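Local atomic coordinates of Mll2253 protein (Mesorhizobium loti, PDB entry 3Q63), a protein that is of unknown function but belongs to the AHA1 family, whose helix-grip (Bet v 1-like) fold wraps a curved antiparallel sheet around a long helix. Residues 22-27 with 95-100; 32-37 with 41-46; 51-56 with 61-66; 106-111 with 130-135. All blocks are in the same frame, centred on the assembly; numbering follows the deposited sequence.

Contact 1: residues 22-27 with 95-100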
# COMPACT_ATOMS: atom_id res chain seq x y z
N GLU B 22 1.35 -26.30 9.27
CA GLU B 22 2.68 -26.18 8.68
C GLU B 22 2.72 -25.37 7.39
O GLU B 22 3.64 -24.58 7.16
CB GLU B 22 3.29 -27.56 8.42
CG GLU B 22 3.52 -28.35 9.68
CD GLU B 22 2.23 -28.87 10.28
OE1 GLU B 22 2.18 -29.05 11.52
OE2 GLU B 22 1.27 -29.10 9.50
N LYS B 23 1.71 -25.58 6.55
CA LYS B 23 1.60 -24.88 5.28
C LYS B 23 1.31 -23.40 5.54
O LYS B 23 1.93 -22.52 4.95
CB LYS B 23 0.47 -25.50 4.46
CG LYS B 23 0.13 -24.80 3.16
CD LYS B 23 0.89 -25.40 2.00
CE LYS B 23 -0.05 -25.69 0.83
NZ LYS B 23 -1.06 -26.72 1.21
N LEU B 24 0.36 -23.14 6.42
CA LEU B 24 0.00 -21.77 6.77
C LEU B 24 1.25 -21.09 7.34
O LEU B 24 1.59 -19.97 6.95
CB LEU B 24 -1.11 -21.76 7.84
CG LEU B 24 -2.15 -20.64 7.82
CD1 LEU B 24 -2.84 -20.61 9.17
CD2 LEU B 24 -1.50 -19.29 7.53
N TRP B 25 1.94 -21.77 8.26
CA TRP B 25 3.13 -21.21 8.88
C TRP B 25 4.17 -20.75 7.87
O TRP B 25 4.77 -19.69 8.03
CB TRP B 25 3.76 -22.23 9.84
CG TRP B 25 5.00 -21.69 10.52
CD1 TRP B 25 6.30 -21.98 10.22
CD2 TRP B 25 5.04 -20.75 11.60
NE1 TRP B 25 7.15 -21.27 11.04
CE2 TRP B 25 6.40 -20.51 11.90
CE3 TRP B 25 4.06 -20.08 12.35
CZ2 TRP B 25 6.81 -19.64 12.91
CZ3 TRP B 25 4.47 -19.21 13.36
CH2 TRP B 25 5.83 -19.00 13.63
N ARG B 26 4.39 -21.56 6.84
CA ARG B 26 5.36 -21.21 5.80
C ARG B 26 4.95 -19.96 5.05
O ARG B 26 5.77 -19.08 4.79
CB ARG B 26 5.53 -22.38 4.82
CG ARG B 26 6.53 -23.43 5.30
CD ARG B 26 6.71 -24.55 4.28
NE ARG B 26 5.72 -25.60 4.44
CZ ARG B 26 5.62 -26.39 5.52
NH1 ARG B 26 6.46 -26.24 6.53
NH2 ARG B 26 4.68 -27.32 5.57
N ALA B 27 3.66 -19.87 4.71
CA ALA B 27 3.17 -18.70 3.99
C ALA B 27 3.32 -17.42 4.83
O ALA B 27 3.40 -16.32 4.28
CB ALA B 27 1.71 -18.90 3.60
N PHE B 95 0.03 -13.34 15.16
CA PHE B 95 -0.75 -14.39 14.50
C PHE B 95 -0.79 -15.59 15.43
O PHE B 95 0.22 -15.94 16.03
CB PHE B 95 -0.10 -14.82 13.18
CG PHE B 95 -0.00 -13.72 12.16
CD1 PHE B 95 -1.08 -13.42 11.34
CD2 PHE B 95 1.17 -12.97 12.04
CE1 PHE B 95 -1.00 -12.39 10.40
CE2 PHE B 95 1.26 -11.94 11.11
CZ PHE B 95 0.18 -11.64 10.29
N THR B 96 -1.95 -16.22 15.54
CA THR B 96 -2.09 -17.40 16.39
C THR B 96 -2.72 -18.52 15.56
O THR B 96 -3.82 -18.36 15.02
CB THR B 96 -2.95 -17.10 17.64
OG1 THR B 96 -2.35 -16.02 18.37
CG2 THR B 96 -3.02 -18.32 18.56
N LEU B 97 -2.00 -19.62 15.45
CA LEU B 97 -2.45 -20.78 14.68
C LEU B 97 -2.93 -21.86 15.63
O LEU B 97 -2.22 -22.27 16.55
CB LEU B 97 -1.30 -21.32 13.80
CG LEU B 97 -0.83 -20.43 12.65
CD1 LEU B 97 -0.16 -19.17 13.19
CD2 LEU B 97 0.15 -21.20 11.78
N THR B 98 -4.16 -22.32 15.41
CA THR B 98 -4.74 -23.37 16.24
C THR B 98 -5.19 -24.50 15.32
O THR B 98 -6.07 -24.31 14.49
CB THR B 98 -5.97 -22.85 17.03
OG1 THR B 98 -5.58 -21.73 17.84
CG2 THR B 98 -6.53 -23.95 17.93
N PRO B 99 -4.55 -25.67 15.43
CA PRO B 99 -4.89 -26.83 14.60
C PRO B 99 -6.36 -27.23 14.78
O PRO B 99 -6.86 -27.24 15.90
CB PRO B 99 -3.96 -27.92 15.12
CG PRO B 99 -2.79 -27.16 15.64
CD PRO B 99 -3.43 -25.98 16.33
N THR B 100 -7.03 -27.52 13.67
CA THR B 100 -8.42 -27.97 13.72
C THR B 100 -8.51 -29.21 12.84
O THR B 100 -7.60 -29.48 12.06
CB THR B 100 -9.39 -26.92 13.13
OG1 THR B 100 -9.04 -26.68 11.77
CG2 THR B 100 -9.32 -25.61 13.92

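Contact 2: residues 32-37 with 41-46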
# COMPACT_ATOMS: atom_id res chain seq x y z
N HIS B 32 9.28 -14.87 0.06
CA HIS B 32 8.68 -14.94 -1.27
C HIS B 32 7.18 -15.26 -1.21
O HIS B 32 6.43 -14.91 -2.12
CB HIS B 32 9.41 -15.98 -2.15
CG HIS B 32 9.06 -17.40 -1.83
ND1 HIS B 32 9.41 -18.01 -0.64
CD2 HIS B 32 8.41 -18.34 -2.56
CE1 HIS B 32 9.00 -19.27 -0.66
NE2 HIS B 32 8.39 -19.50 -1.80
N LEU B 33 6.77 -15.93 -0.15
CA LEU B 33 5.37 -16.28 0.05
C LEU B 33 4.63 -15.09 0.66
O LEU B 33 3.53 -14.75 0.25
CB LEU B 33 5.26 -17.52 0.94
CG LEU B 33 4.88 -18.87 0.32
CD1 LEU B 33 5.45 -19.02 -1.07
CD2 LEU B 33 5.35 -20.00 1.23
N ILE B 34 5.24 -14.45 1.65
CA ILE B 34 4.64 -13.28 2.29
C ILE B 34 4.33 -12.22 1.22
O ILE B 34 3.26 -11.62 1.22
CB ILE B 34 5.58 -12.67 3.34
CG1 ILE B 34 5.80 -13.69 4.47
CG2 ILE B 34 5.00 -11.35 3.88
CD1 ILE B 34 6.84 -13.30 5.49
N GLU B 35 5.27 -12.02 0.31
CA GLU B 35 5.10 -11.04 -0.75
C GLU B 35 3.90 -11.35 -1.65
O GLU B 35 3.33 -10.45 -2.27
CB GLU B 35 6.37 -10.96 -1.61
CG GLU B 35 6.28 -9.92 -2.71
CD GLU B 35 7.48 -9.95 -3.63
OE1 GLU B 35 8.62 -9.85 -3.12
OE2 GLU B 35 7.29 -10.07 -4.86
N GLU B 36 3.51 -12.62 -1.70
CA GLU B 36 2.41 -13.07 -2.54
C GLU B 36 1.03 -12.62 -2.03
O GLU B 36 0.15 -12.31 -2.83
CB GLU B 36 2.45 -14.60 -2.65
CG GLU B 36 2.05 -15.13 -4.01
CD GLU B 36 2.83 -14.50 -5.14
OE1 GLU B 36 4.08 -14.59 -5.14
OE2 GLU B 36 2.19 -13.88 -6.03
N TRP B 37 0.84 -12.60 -0.72
CA TRP B 37 -0.44 -12.18 -0.16
C TRP B 37 -0.34 -10.85 0.56
O TRP B 37 -1.35 -10.16 0.75
CB TRP B 37 -1.00 -13.23 0.80
CG TRP B 37 -0.11 -13.56 1.96
CD1 TRP B 37 0.89 -14.49 1.99
CD2 TRP B 37 -0.12 -12.95 3.26
NE1 TRP B 37 1.50 -14.50 3.22
CE2 TRP B 37 0.90 -13.56 4.02
CE3 TRP B 37 -0.89 -11.94 3.85
CZ2 TRP B 37 1.18 -13.20 5.34
CZ3 TRP B 37 -0.62 -11.58 5.17
CH2 TRP B 37 0.41 -12.21 5.90
N ASN B 41 9.08 -7.69 1.21
CA ASN B 41 9.57 -7.72 2.58
C ASN B 41 10.87 -8.50 2.68
O ASN B 41 11.22 -9.26 1.78
CB ASN B 41 8.56 -8.42 3.47
CG ASN B 41 8.44 -9.90 3.15
OD1 ASN B 41 7.82 -10.28 2.15
ND2 ASN B 41 9.07 -10.73 3.97
N ASP B 42 11.56 -8.30 3.80
CA ASP B 42 12.80 -9.01 4.09
C ASP B 42 12.69 -9.64 5.47
O ASP B 42 13.60 -9.55 6.30
CB ASP B 42 14.02 -8.06 4.02
CG ASP B 42 13.86 -6.82 4.88
OD1 ASP B 42 14.90 -6.25 5.29
OD2 ASP B 42 12.71 -6.39 5.14
N PHE B 43 11.55 -10.28 5.71
CA PHE B 43 11.25 -10.95 6.97
C PHE B 43 12.20 -12.12 7.26
O PHE B 43 12.75 -12.72 6.35
CB PHE B 43 9.81 -11.49 6.93
CG PHE B 43 9.45 -12.35 8.11
CD1 PHE B 43 9.01 -11.78 9.30
CD2 PHE B 43 9.60 -13.74 8.05
CE1 PHE B 43 8.72 -12.57 10.41
CE2 PHE B 43 9.31 -14.54 9.16
CZ PHE B 43 8.87 -13.95 10.34
N LYS B 44 12.38 -12.42 8.54
CA LYS B 44 13.20 -13.55 8.99
C LYS B 44 12.61 -13.99 10.32
O LYS B 44 12.39 -13.17 11.21
CB LYS B 44 14.66 -13.15 9.20
CG LYS B 44 15.45 -12.99 7.92
CD LYS B 44 16.77 -13.76 7.97
CE LYS B 44 16.55 -15.27 8.10
NZ LYS B 44 15.97 -15.68 9.41
N PRO B 45 12.33 -15.29 10.46
CA PRO B 45 11.76 -15.89 11.68
C PRO B 45 12.70 -15.89 12.88
O PRO B 45 12.91 -16.93 13.50
CB PRO B 45 11.43 -17.32 11.24
CG PRO B 45 11.29 -17.23 9.77
CD PRO B 45 12.38 -16.28 9.37
N ALA B 46 13.28 -14.74 13.21
CA ALA B 46 14.18 -14.66 14.34
C ALA B 46 13.83 -13.47 15.22
O ALA B 46 13.70 -12.35 14.73
CB ALA B 46 15.63 -14.55 13.87
O HOH W 1 9.79 -9.91 -0.85

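Contact 3: residues 51-56 with 61-66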
# COMPACT_ATOMS: atom_id res chain seq x y z
N PHE B 51 13.10 -5.59 10.02
CA PHE B 51 12.85 -5.63 8.58
C PHE B 51 11.81 -4.60 8.19
O PHE B 51 11.27 -3.87 9.04
CB PHE B 51 12.39 -7.03 8.16
CG PHE B 51 11.05 -7.44 8.72
CD1 PHE B 51 9.89 -7.35 7.95
CD2 PHE B 51 10.94 -7.91 10.02
CE1 PHE B 51 8.65 -7.72 8.47
CE2 PHE B 51 9.71 -8.28 10.55
CZ PHE B 51 8.56 -8.19 9.77
N ASN B 52 11.53 -4.54 6.89
CA ASN B 52 10.54 -3.62 6.36
C ASN B 52 9.59 -4.37 5.44
O ASN B 52 9.91 -5.44 4.92
CB ASN B 52 11.20 -2.50 5.55
CG ASN B 52 12.05 -1.59 6.39
OD1 ASN B 52 13.27 -1.73 6.43
ND2 ASN B 52 11.42 -0.66 7.09
N ILE B 53 8.42 -3.79 5.26
CA ILE B 53 7.40 -4.32 4.39
C ILE B 53 7.09 -3.07 3.55
O ILE B 53 6.70 -2.04 4.10
CB ILE B 53 6.16 -4.76 5.20
CG1 ILE B 53 6.54 -5.92 6.13
CG2 ILE B 53 5.05 -5.23 4.27
CD1 ILE B 53 5.37 -6.48 6.95
N SER B 54 7.31 -3.16 2.25
CA SER B 54 7.11 -2.00 1.38
C SER B 54 6.25 -2.27 0.15
O SER B 54 6.19 -3.39 -0.37
CB SER B 54 8.46 -1.43 0.94
OG SER B 54 9.19 -2.37 0.16
N ALA B 55 5.59 -1.21 -0.32
CA ALA B 55 4.70 -1.28 -1.47
C ALA B 55 5.34 -0.70 -2.73
O ALA B 55 6.30 0.07 -2.65
CB ALA B 55 3.41 -0.52 -1.15
N ASP B 56 4.80 -1.03 -3.89
CA ASP B 56 5.36 -0.52 -5.14
C ASP B 56 5.23 0.99 -5.31
O ASP B 56 6.04 1.60 -5.99
CB ASP B 56 4.73 -1.22 -6.35
CG ASP B 56 5.13 -2.68 -6.47
OD1 ASP B 56 6.20 -3.06 -5.94
OD2 ASP B 56 4.37 -3.45 -7.09
N LEU B 61 6.73 0.20 5.88
CA LEU B 61 6.53 -0.01 7.30
C LEU B 61 7.83 -0.55 7.88
O LEU B 61 8.57 -1.27 7.20
CB LEU B 61 5.42 -1.04 7.54
CG LEU B 61 3.99 -0.56 7.31
CD1 LEU B 61 3.06 -1.74 7.38
CD2 LEU B 61 3.63 0.49 8.35
N ASP B 62 8.10 -0.20 9.13
CA ASP B 62 9.30 -0.65 9.84
C ASP B 62 8.84 -1.72 10.82
O ASP B 62 7.96 -1.46 11.65
CB ASP B 62 9.93 0.49 10.62
CG ASP B 62 10.22 1.70 9.75
OD1 ASP B 62 10.29 2.82 10.30
OD2 ASP B 62 10.39 1.52 8.52
N CYS B 63 9.45 -2.89 10.76
CA CYS B 63 9.05 -3.99 11.64
C CYS B 63 10.19 -4.68 12.37
O CYS B 63 11.35 -4.62 11.96
CB CYS B 63 8.30 -5.06 10.83
SG CYS B 63 7.10 -4.46 9.66
N GLU B 64 9.83 -5.36 13.45
CA GLU B 64 10.78 -6.10 14.26
C GLU B 64 10.11 -7.36 14.77
O GLU B 64 9.00 -7.30 15.30
CB GLU B 64 11.24 -5.25 15.44
CG GLU B 64 12.34 -5.89 16.24
CD GLU B 64 12.39 -5.40 17.68
OE1 GLU B 64 12.06 -4.22 17.91
OE2 GLU B 64 12.77 -6.19 18.57
N VAL B 65 10.76 -8.50 14.61
CA VAL B 65 10.19 -9.75 15.10
C VAL B 65 10.25 -9.73 16.62
O VAL B 65 11.28 -9.42 17.21
CB VAL B 65 10.96 -10.97 14.54
CG1 VAL B 65 10.32 -12.26 15.03
CG2 VAL B 65 10.94 -10.94 13.01
N LEU B 66 9.12 -10.05 17.26
CA LEU B 66 9.02 -10.04 18.71
C LEU B 66 8.92 -11.43 19.32
O LEU B 66 9.49 -11.68 20.37
CB LEU B 66 7.79 -9.24 19.15
CG LEU B 66 7.79 -7.77 18.78
CD1 LEU B 66 6.46 -7.17 19.21
CD2 LEU B 66 8.96 -7.05 19.46

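Contact 4: residues 106-111 with 130-135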
# COMPACT_ATOMS: atom_id res chain seq x y z
N LEU B 106 -6.89 -19.40 12.23
CA LEU B 106 -5.94 -18.30 12.34
C LEU B 106 -6.56 -17.05 12.96
O LEU B 106 -7.64 -16.62 12.56
CB LEU B 106 -5.39 -17.94 10.95
CG LEU B 106 -4.47 -16.71 10.87
CD1 LEU B 106 -3.20 -16.99 11.65
CD2 LEU B 106 -4.14 -16.36 9.42
N ARG B 107 -5.87 -16.47 13.95
CA ARG B 107 -6.32 -15.24 14.59
C ARG B 107 -5.21 -14.22 14.41
O ARG B 107 -4.03 -14.54 14.59
CB ARG B 107 -6.57 -15.44 16.08
CG ARG B 107 -7.11 -14.19 16.78
CD ARG B 107 -7.32 -14.42 18.28
NE ARG B 107 -6.05 -14.52 18.99
CZ ARG B 107 -5.94 -14.84 20.28
NH1 ARG B 107 -7.02 -15.10 20.99
NH2 ARG B 107 -4.74 -14.91 20.84
N MSE B 108 -5.58 -13.00 14.06
CA MSE B 108 -4.60 -11.93 13.89
C MSE B 108 -5.02 -10.82 14.82
O MSE B 108 -6.17 -10.35 14.77
CB MSE B 108 -4.60 -11.44 12.44
CG MSE B 108 -3.48 -10.48 12.07
SE MSE B 108 -3.54 -8.72 12.91
CE MSE B 108 -5.34 -8.17 12.46
N GLU B 109 -4.12 -10.41 15.70
CA GLU B 109 -4.40 -9.32 16.62
C GLU B 109 -3.36 -8.24 16.37
O GLU B 109 -2.16 -8.50 16.41
CB GLU B 109 -4.30 -9.78 18.08
CG GLU B 109 -5.37 -10.77 18.52
CD GLU B 109 -5.12 -11.28 19.92
OE1 GLU B 109 -4.18 -12.10 20.10
OE2 GLU B 109 -5.85 -10.87 20.85
N GLN B 110 -3.84 -7.04 16.10
CA GLN B 110 -2.96 -5.90 15.86
C GLN B 110 -3.39 -4.82 16.85
O GLN B 110 -4.46 -4.21 16.70
CB GLN B 110 -3.09 -5.38 14.43
CG GLN B 110 -2.36 -4.05 14.19
CD GLN B 110 -2.25 -3.67 12.73
OE1 GLN B 110 -3.16 -3.94 11.94
NE2 GLN B 110 -1.15 -3.03 12.35
N SER B 111 -2.55 -4.58 17.85
CA SER B 111 -2.84 -3.61 18.89
C SER B 111 -1.86 -2.45 18.83
O SER B 111 -0.79 -2.56 18.23
CB SER B 111 -2.73 -4.28 20.25
OG SER B 111 -1.44 -4.84 20.38
N GLN B 130 -8.72 -8.46 3.50
CA GLN B 130 -8.24 -8.49 2.12
C GLN B 130 -6.93 -9.29 2.05
O GLN B 130 -6.74 -10.08 1.14
CB GLN B 130 -8.00 -7.06 1.61
CG GLN B 130 -9.25 -6.17 1.67
CD GLN B 130 -8.95 -4.71 1.38
OE1 GLN B 130 -8.12 -4.09 2.05
NE2 GLN B 130 -9.65 -4.15 0.40
N PHE B 131 -6.04 -9.08 3.01
CA PHE B 131 -4.78 -9.82 3.03
C PHE B 131 -5.04 -11.32 3.20
O PHE B 131 -4.44 -12.14 2.51
CB PHE B 131 -3.87 -9.32 4.15
CG PHE B 131 -3.25 -7.96 3.90
CD1 PHE B 131 -2.69 -7.64 2.66
CD2 PHE B 131 -3.17 -7.02 4.93
CE1 PHE B 131 -2.06 -6.42 2.45
CE2 PHE B 131 -2.54 -5.79 4.73
CZ PHE B 131 -1.99 -5.49 3.49
N PHE B 132 -5.93 -11.68 4.12
CA PHE B 132 -6.23 -13.09 4.35
C PHE B 132 -6.90 -13.75 3.15
O PHE B 132 -6.75 -14.95 2.94
CB PHE B 132 -7.10 -13.24 5.60
CG PHE B 132 -6.38 -12.93 6.88
CD1 PHE B 132 -4.99 -12.99 6.95
CD2 PHE B 132 -7.09 -12.62 8.03
CE1 PHE B 132 -4.32 -12.75 8.15
CE2 PHE B 132 -6.43 -12.37 9.24
CZ PHE B 132 -5.04 -12.44 9.30
N GLU B 133 -7.64 -12.96 2.38
CA GLU B 133 -8.29 -13.49 1.18
C GLU B 133 -7.19 -13.92 0.21
O GLU B 133 -7.25 -15.00 -0.38
CB GLU B 133 -9.17 -12.42 0.53
CG GLU B 133 -10.54 -12.31 1.15
CD GLU B 133 -11.50 -13.37 0.62
OE1 GLU B 133 -11.20 -14.58 0.75
OE2 GLU B 133 -12.56 -12.98 0.07
N LYS B 134 -6.18 -13.07 0.06
CA LYS B 134 -5.08 -13.39 -0.85
C LYS B 134 -4.22 -14.51 -0.27
O LYS B 134 -3.57 -15.24 -1.01
CB LYS B 134 -4.22 -12.14 -1.11
CG LYS B 134 -4.97 -11.04 -1.86
CD LYS B 134 -4.11 -9.80 -2.09
CE LYS B 134 -2.95 -10.08 -3.04
NZ LYS B 134 -2.15 -8.85 -3.30
N LEU B 135 -4.23 -14.65 1.06
CA LEU B 135 -3.47 -15.70 1.71
C LEU B 135 -4.13 -17.05 1.41
O LEU B 135 -3.45 -18.02 1.06
CB LEU B 135 -3.42 -15.47 3.23
CG LEU B 135 -2.89 -16.64 4.08
CD1 LEU B 135 -1.47 -16.97 3.67
CD2 LEU B 135 -2.94 -16.27 5.56

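Contact 1: residues 22-27 with 95-100
Leu97 fills the angle between Leu24 and the indole of Trp25, and one methyl group does most of the touching. Its CD2 lies 4.0 Å from Leu24 CD1, 4.0 Å from the backbone N of Trp25 and 4.1 Å from Trp25 CE3. This one methyl thus touches a helix side chain, the helix backbone and a ring. With chi1 of -68°, Leu97 carries CG beside its own backbone N, and the branch beyond it brings CD2 against the helix. The methyl reaches the indole at its edge, close to the ring plane, so no CH-pi geometry arises. Trp25 starts off along the helix flank, and its chi1 of -179° swings the indole back so that the benzo edge meets the leucine. Leu24 faces the strand directly, and CD1 also comes within 4.0 Å of Leu97 CG. The side-chain contacts are apolar, and no hydrogen bond crosses between the segments. Helix 21-29 thus rests on strand 92-100 of the antiparallel sheet. Leu24 also packs on Leu135 of the long helix 118-141, Phe95 of strand 92-100 touches Phe132 of that helix, and Leu97 touches Thr104 of strand 103-113.

Contact 2: residues 32-37 with 41-46
A single water, with no direct hydrogen bond beside it, makes the polar link between Glu35 and Asn41: it donates to Glu35 OE1 at 2.6 Å and accepts from Asn41 N at 3.1 Å. Glu35 reaches the water because its chain is extended, with chi1 at -178° and the next torsion also near 180°, so that OE1 arrives at the water beside Asn41. Beneath this bridge Ile34, Asn41 and Phe43 are buried, and they meet by van der Waals packing. Ile34 points at the loop and divides its work between two partners. Its CG2 branch meets the flat side chain of Asn41, 3.8 Å from Asn41 CG, the two side chains crossing at about a right angle. The longer branch, extended at chi2 (173°), brings Ile34 CD1 to 3.8 Å from Phe43 CB and to the same distance from Phe43 CG; relative to the phenyl plane the approach is oblique. Beyond Phe43, the loop bends in an inverse gamma turn centred on Pro45. The contact lies where helix 31-37 gives way to strand 40-41, outermost in the sheet of this chain, and the loop before strand 50-54. Phe43 leans on Thr29 of helix 21-29 and meets Phe51 edge-to-face, while Trp37 bonds through NE1 to Ala27 O and packs against Leu135 and Leu138 of helix 118-141.

Contact 3: residues 51-56 with 61-66
Phe51 and Cys63 form a hydrogen-bonded antiparallel pair, joined by Phe51 N to Cys63 O at 2.8 Å and Cys63 N to Phe51 O at 2.7 Å. From CB, the Phe51 side chain turns at chi1 of 66°, which sets CG between the backbone N and the carbonyl carbon and lays the ring over its partner. CD1 and CD2 both flank Cys63 CB, CD2 also nearing Cys63 O. Farther out, CE1 meets Cys63 SG at 3.8 Å, and CE2 reaches Val65 CG2. At the tip, CZ comes tightly to 3.3 Å from Cys63 CB. That carbon stands over the ring face, 20° off the normal, a CH-pi contact; the sulfur, set obliquely, adds a sulfur-aromatic one. Ile53 CD1 touches Cys63 SG as well, at 3.8 Å, so the sulfur meets both an aromatic and an aliphatic group. Asn52 projects to the other face, where its ND2 donates to Leu61 O at 2.9 Å from above the carbonyl plane. Ile53 N reaches the same oxygen from the opposite face of that plane, at 3.2 Å. The hairpin thus has two chemistries: a buried apolar face of Phe51, Ile53, Leu61 and Cys63, where Leu61 packs on Trp57 of the second subunit, and a polar face where Asp62 OD2 bonds to His82 of that subunit and a doubly gripped carbonyl helps fix Asn52.

Contact 4: residues 106-111 with 130-135
Phe132, Leu106 and Met108 bury the most surface here, and the phenyl ring of Phe132 is the centre of the group. It projects from helix 118-141 toward strand 103-113 and is touched in two distinct ways. Leu106 CD2 lies over one face, 4.2 Å from the ring centroid and 26° off the normal, which fits a CH-pi contact; its nearest ring atom is Phe132 CE1 at 3.8 Å. Met108, present as selenomethionine, instead presents its CB at the ring edge, in the plane, only 3.3 Å from Phe132 CZ. Met108 CG follows at 3.7 Å from the same CZ, but the chain then bends at chi2 and chi3 and carries the selenium away from the helix. The two strand residues, two apart and both aimed at the helix, therefore hold the ring by face and by edge. For Leu106, a chi1 of 175° swings the isobutyl group so that CD2 also meets Leu135 CD2, at 4.0 Å, about one helical turn beyond Phe132. Arg107, between Leu106 and Met108, points away from the helix and forms a salt bridge to Glu109, NH2 to OE1 at 3.0 Å. The axes of segments 106-111 and 130-135 approach to 11.7 Å at their closest, a separation spanned by side chains alone. Leu24 of helix 21-29 adds to the group beside Leu106, and Phe95 beside Met108. Between these two segments the hold is by shape and apolar contact, without a hydrogen bond; the polar tie between strand and helix comes earlier on the helix, where Trp128 NE1 bonds to Gln110 OE1.

Following the chain from the N terminus, helix 21-29 opens the long loop that contact 1 closes at strand 92-100. Contacts 2 and 3 are both nested inside it, in series: contact 2 closes a short loop from helix 31-37 to the segment after strand 40-41, and contact 3 then closes the hairpin of strands 50-54 and 60-69. Contact 4 follows once contact 1 has closed, joining strand 103-113 to the C-terminal helix. None of the loops cross. Contacts 1 and 4 touch through the neighbouring strands 92-100 and 103-113 and where helix 21-29 meets helix 118-141, and contact 2 touches the other three. Contacts 1 and 3 lie about 21 Å apart, centre to centre.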